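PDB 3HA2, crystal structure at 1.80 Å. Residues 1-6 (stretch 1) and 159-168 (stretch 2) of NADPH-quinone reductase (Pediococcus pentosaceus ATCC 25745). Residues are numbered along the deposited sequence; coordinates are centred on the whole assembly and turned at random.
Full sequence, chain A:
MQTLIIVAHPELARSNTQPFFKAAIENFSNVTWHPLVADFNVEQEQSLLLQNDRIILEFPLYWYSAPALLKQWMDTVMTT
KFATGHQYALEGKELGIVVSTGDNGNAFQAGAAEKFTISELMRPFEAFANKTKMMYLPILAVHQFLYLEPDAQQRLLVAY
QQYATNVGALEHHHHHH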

# COMPACT_ATOMS: atom_id res chain seq x y z
N MSE A 1 -28.41 10.07 -2.17
CA MSE A 1 -26.97 9.78 -1.98
C MSE A 1 -26.39 9.27 -3.28
O MSE A 1 -26.95 8.37 -3.91
CB MSE A 1 -26.76 8.71 -0.91
CG MSE A 1 -25.30 8.46 -0.58
SE MSE A 1 -25.07 6.81 0.43
CE MSE A 1 -25.80 5.56 -0.88
N GLN A 2 -25.26 9.85 -3.67
CA GLN A 2 -24.57 9.45 -4.88
C GLN A 2 -23.32 8.67 -4.47
O GLN A 2 -22.58 9.08 -3.57
CB GLN A 2 -24.19 10.69 -5.71
CG GLN A 2 -25.34 11.66 -5.98
CD GLN A 2 -26.46 11.06 -6.82
OE1 GLN A 2 -26.21 10.51 -7.89
NE2 GLN A 2 -27.70 11.17 -6.34
N THR A 3 -23.10 7.55 -5.16
CA THR A 3 -21.96 6.67 -4.86
C THR A 3 -21.04 6.55 -6.06
O THR A 3 -21.50 6.37 -7.20
CB THR A 3 -22.46 5.26 -4.47
OG1 THR A 3 -23.33 5.37 -3.35
CG2 THR A 3 -21.30 4.34 -4.11
N LEU A 4 -19.74 6.67 -5.80
CA LEU A 4 -18.72 6.51 -6.81
C LEU A 4 -17.93 5.25 -6.50
O LEU A 4 -17.37 5.12 -5.41
CB LEU A 4 -17.76 7.73 -6.78
CG LEU A 4 -16.56 7.72 -7.74
CD1 LEU A 4 -17.02 7.65 -9.22
CD2 LEU A 4 -15.69 8.96 -7.50
N ILE A 5 -17.88 4.33 -7.46
CA ILE A 5 -17.10 3.11 -7.30
C ILE A 5 -15.85 3.21 -8.17
O ILE A 5 -15.93 3.19 -9.40
CB ILE A 5 -17.93 1.86 -7.61
CG1 ILE A 5 -19.23 1.85 -6.78
CG2 ILE A 5 -17.11 0.58 -7.31
CD1 ILE A 5 -20.17 0.74 -7.19
N ILE A 6 -14.70 3.33 -7.50
CA ILE A 6 -13.39 3.37 -8.17
C ILE A 6 -12.92 1.93 -8.35
O ILE A 6 -12.57 1.25 -7.37
CB ILE A 6 -12.32 4.10 -7.32
CG1 ILE A 6 -12.78 5.51 -6.91
CG2 ILE A 6 -10.97 4.14 -8.08
CD1 ILE A 6 -13.14 6.41 -8.08
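Stretch 2 159-168: AYQQYATNVG

Packing of the last turns of a helix and its exit loop (A159 to G168) on the N-terminal segment M1 to I6 of NADPH-quinone reductase. The strand proper covers T3 to I6 and continues beyond the segment; the helix enters from earlier in the chain and runs through T165. Their N-to-C directions make an angle of 122°, so the helix crosses the strand obliquely, more antiparallel than parallel, with a closest approach of the two axes of 9.4 Å. The contact is small, 282 Å² counting both sides, and is made by alternate residues of stretch 1: M1, T3 and I5 direct their CA-to-CB bonds toward stretch 2, whereas Q2, L4 and I6 do not touch it.

A159 lies out of reach of the strand, but its carbonyl O accepts the backbone N of Y163 at 2.8 Å, part of the regular helical pattern. Y160 makes the first contact. Its CA-to-CB bond points sideways, yet with chi1 t (178°) the end of the side chain comes nearer to the strand and meets I5: I5 CD1 lies 3.6 Å from Y160 OH and 4.3 Å from Y160 CZ, in an oblique position relative to the ring. The hydroxyl has its hydrogen bond elsewhere in the structure. I5 has chi1 m and chi2 t, and its CD1 makes an apolar contact with the ring carbon CZ of Y160. Q161, Q162 and Y163 follow without touching stretch 1, and the next contact comes one helical turn after Y160.

That residue is A164, whose CA is 6.5 Å from the CA of T3. It has the largest covered area in stretch 2, 58 Å², and makes two kinds of contact. Its methyl CB packs 4.3 Å from I5 CD1, so the same isoleucine methyl touches both Y160 and A164. Its carbonyl O receives the hydrogen bond that joins the two stretches, donated by T3 OG1 at 2.7 Å. The threonine, chi1 m, thus gives its hydroxyl a backbone acceptor in a buried setting, while the A164 N remains bonded to Y160 O at 3.0 Å. M1, a selenomethionine, approaches the same carbonyl, with M1 CE 3.7 Å from A164 O.

T165 turns its CA-to-CB bond away from stretch 1, and its OG1 bonds back to Q161 O at 2.8 Å; contact with stretch 1 comes instead through its backbone, with M1 CE 3.3 Å from T165 O. N166 is the first residue to leave helical phi/psi (-60°/109°), although its N still bonds to Q162 O at 2.7 Å. Its CA-to-CB bond also points away, and the exposed chain passes on to V167, whose CA lies 4.2 Å from M1 SE and 6.8 Å from M1 CA. In its t, t, p conformation M1 sets SE near V167 in the loop and CE against the carbonyl O atoms of A164 and T165 at the helix end. G168 closes the segment without contact.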

# COMPACT_ATOMS: atom_id res chain seq x y z
N ALA A 159 -25.27 -8.15 -0.80
CA ALA A 159 -24.52 -7.38 0.20
C ALA A 159 -23.79 -6.23 -0.49
O ALA A 159 -23.74 -5.12 0.03
CB ALA A 159 -23.53 -8.28 0.96
N TYR A 160 -23.25 -6.51 -1.67
CA TYR A 160 -22.56 -5.50 -2.48
C TYR A 160 -23.49 -4.36 -2.90
O TYR A 160 -23.15 -3.17 -2.78
CB TYR A 160 -21.92 -6.18 -3.69
CG TYR A 160 -21.21 -5.24 -4.65
CD1 TYR A 160 -20.01 -4.62 -4.29
CD2 TYR A 160 -21.74 -5.00 -5.92
CE1 TYR A 160 -19.35 -3.76 -5.19
CE2 TYR A 160 -21.09 -4.14 -6.82
CZ TYR A 160 -19.90 -3.53 -6.45
OH TYR A 160 -19.25 -2.71 -7.35
N GLN A 161 -24.69 -4.72 -3.36
CA GLN A 161 -25.72 -3.73 -3.70
C GLN A 161 -26.07 -2.84 -2.52
O GLN A 161 -26.17 -1.62 -2.67
CB GLN A 161 -26.99 -4.42 -4.21
CG GLN A 161 -26.86 -5.04 -5.58
CD GLN A 161 -28.09 -5.84 -5.96
OE1 GLN A 161 -28.84 -6.30 -5.09
NE2 GLN A 161 -28.31 -6.02 -7.26
N GLN A 162 -26.25 -3.44 -1.35
CA GLN A 162 -26.52 -2.69 -0.11
C GLN A 162 -25.35 -1.78 0.25
O GLN A 162 -25.54 -0.62 0.63
CB GLN A 162 -26.80 -3.65 1.04
CG GLN A 162 -28.09 -4.45 0.86
CD GLN A 162 -29.28 -3.52 0.72
OE1 GLN A 162 -29.61 -2.77 1.64
NE2 GLN A 162 -29.93 -3.57 -0.45
N TYR A 163 -24.15 -2.32 0.10
CA TYR A 163 -22.91 -1.60 0.39
C TYR A 163 -22.82 -0.32 -0.43
O TYR A 163 -22.46 0.73 0.08
CB TYR A 163 -21.70 -2.51 0.16
CG TYR A 163 -20.42 -2.03 0.84
CD1 TYR A 163 -20.31 -2.05 2.24
CD2 TYR A 163 -19.33 -1.56 0.09
CE1 TYR A 163 -19.13 -1.61 2.88
CE2 TYR A 163 -18.15 -1.13 0.73
CZ TYR A 163 -18.06 -1.16 2.12
OH TYR A 163 -16.91 -0.72 2.74
N ALA A 164 -23.21 -0.41 -1.71
CA ALA A 164 -23.18 0.71 -2.63
C ALA A 164 -24.35 1.69 -2.48
O ALA A 164 -24.23 2.85 -2.88
CB ALA A 164 -23.11 0.20 -4.08
N THR A 165 -25.48 1.25 -1.93
CA THR A 165 -26.70 2.08 -2.00
C THR A 165 -27.42 2.31 -0.67
O THR A 165 -28.12 3.31 -0.52
CB THR A 165 -27.75 1.49 -2.98
OG1 THR A 165 -28.24 0.25 -2.45
CG2 THR A 165 -27.17 1.25 -4.36
N ASN A 166 -27.29 1.37 0.26
CA ASN A 166 -27.98 1.50 1.54
C ASN A 166 -27.51 2.78 2.23
O ASN A 166 -26.36 2.89 2.67
CB ASN A 166 -27.78 0.28 2.44
CG ASN A 166 -28.40 0.46 3.81
OD1 ASN A 166 -29.62 0.55 3.95
ND2 ASN A 166 -27.56 0.51 4.84
N VAL A 167 -28.42 3.75 2.27
CA VAL A 167 -28.11 5.07 2.80
C VAL A 167 -27.71 4.97 4.28
O VAL A 167 -26.74 5.60 4.70
CB VAL A 167 -29.26 6.09 2.53
CG1 VAL A 167 -30.60 5.58 3.08
CG2 VAL A 167 -28.92 7.48 3.08
N GLY A 168 -28.43 4.13 5.02
CA GLY A 168 -28.24 3.92 6.47
C GLY A 168 -26.88 4.30 7.04
O GLY A 168 -26.62 5.48 7.32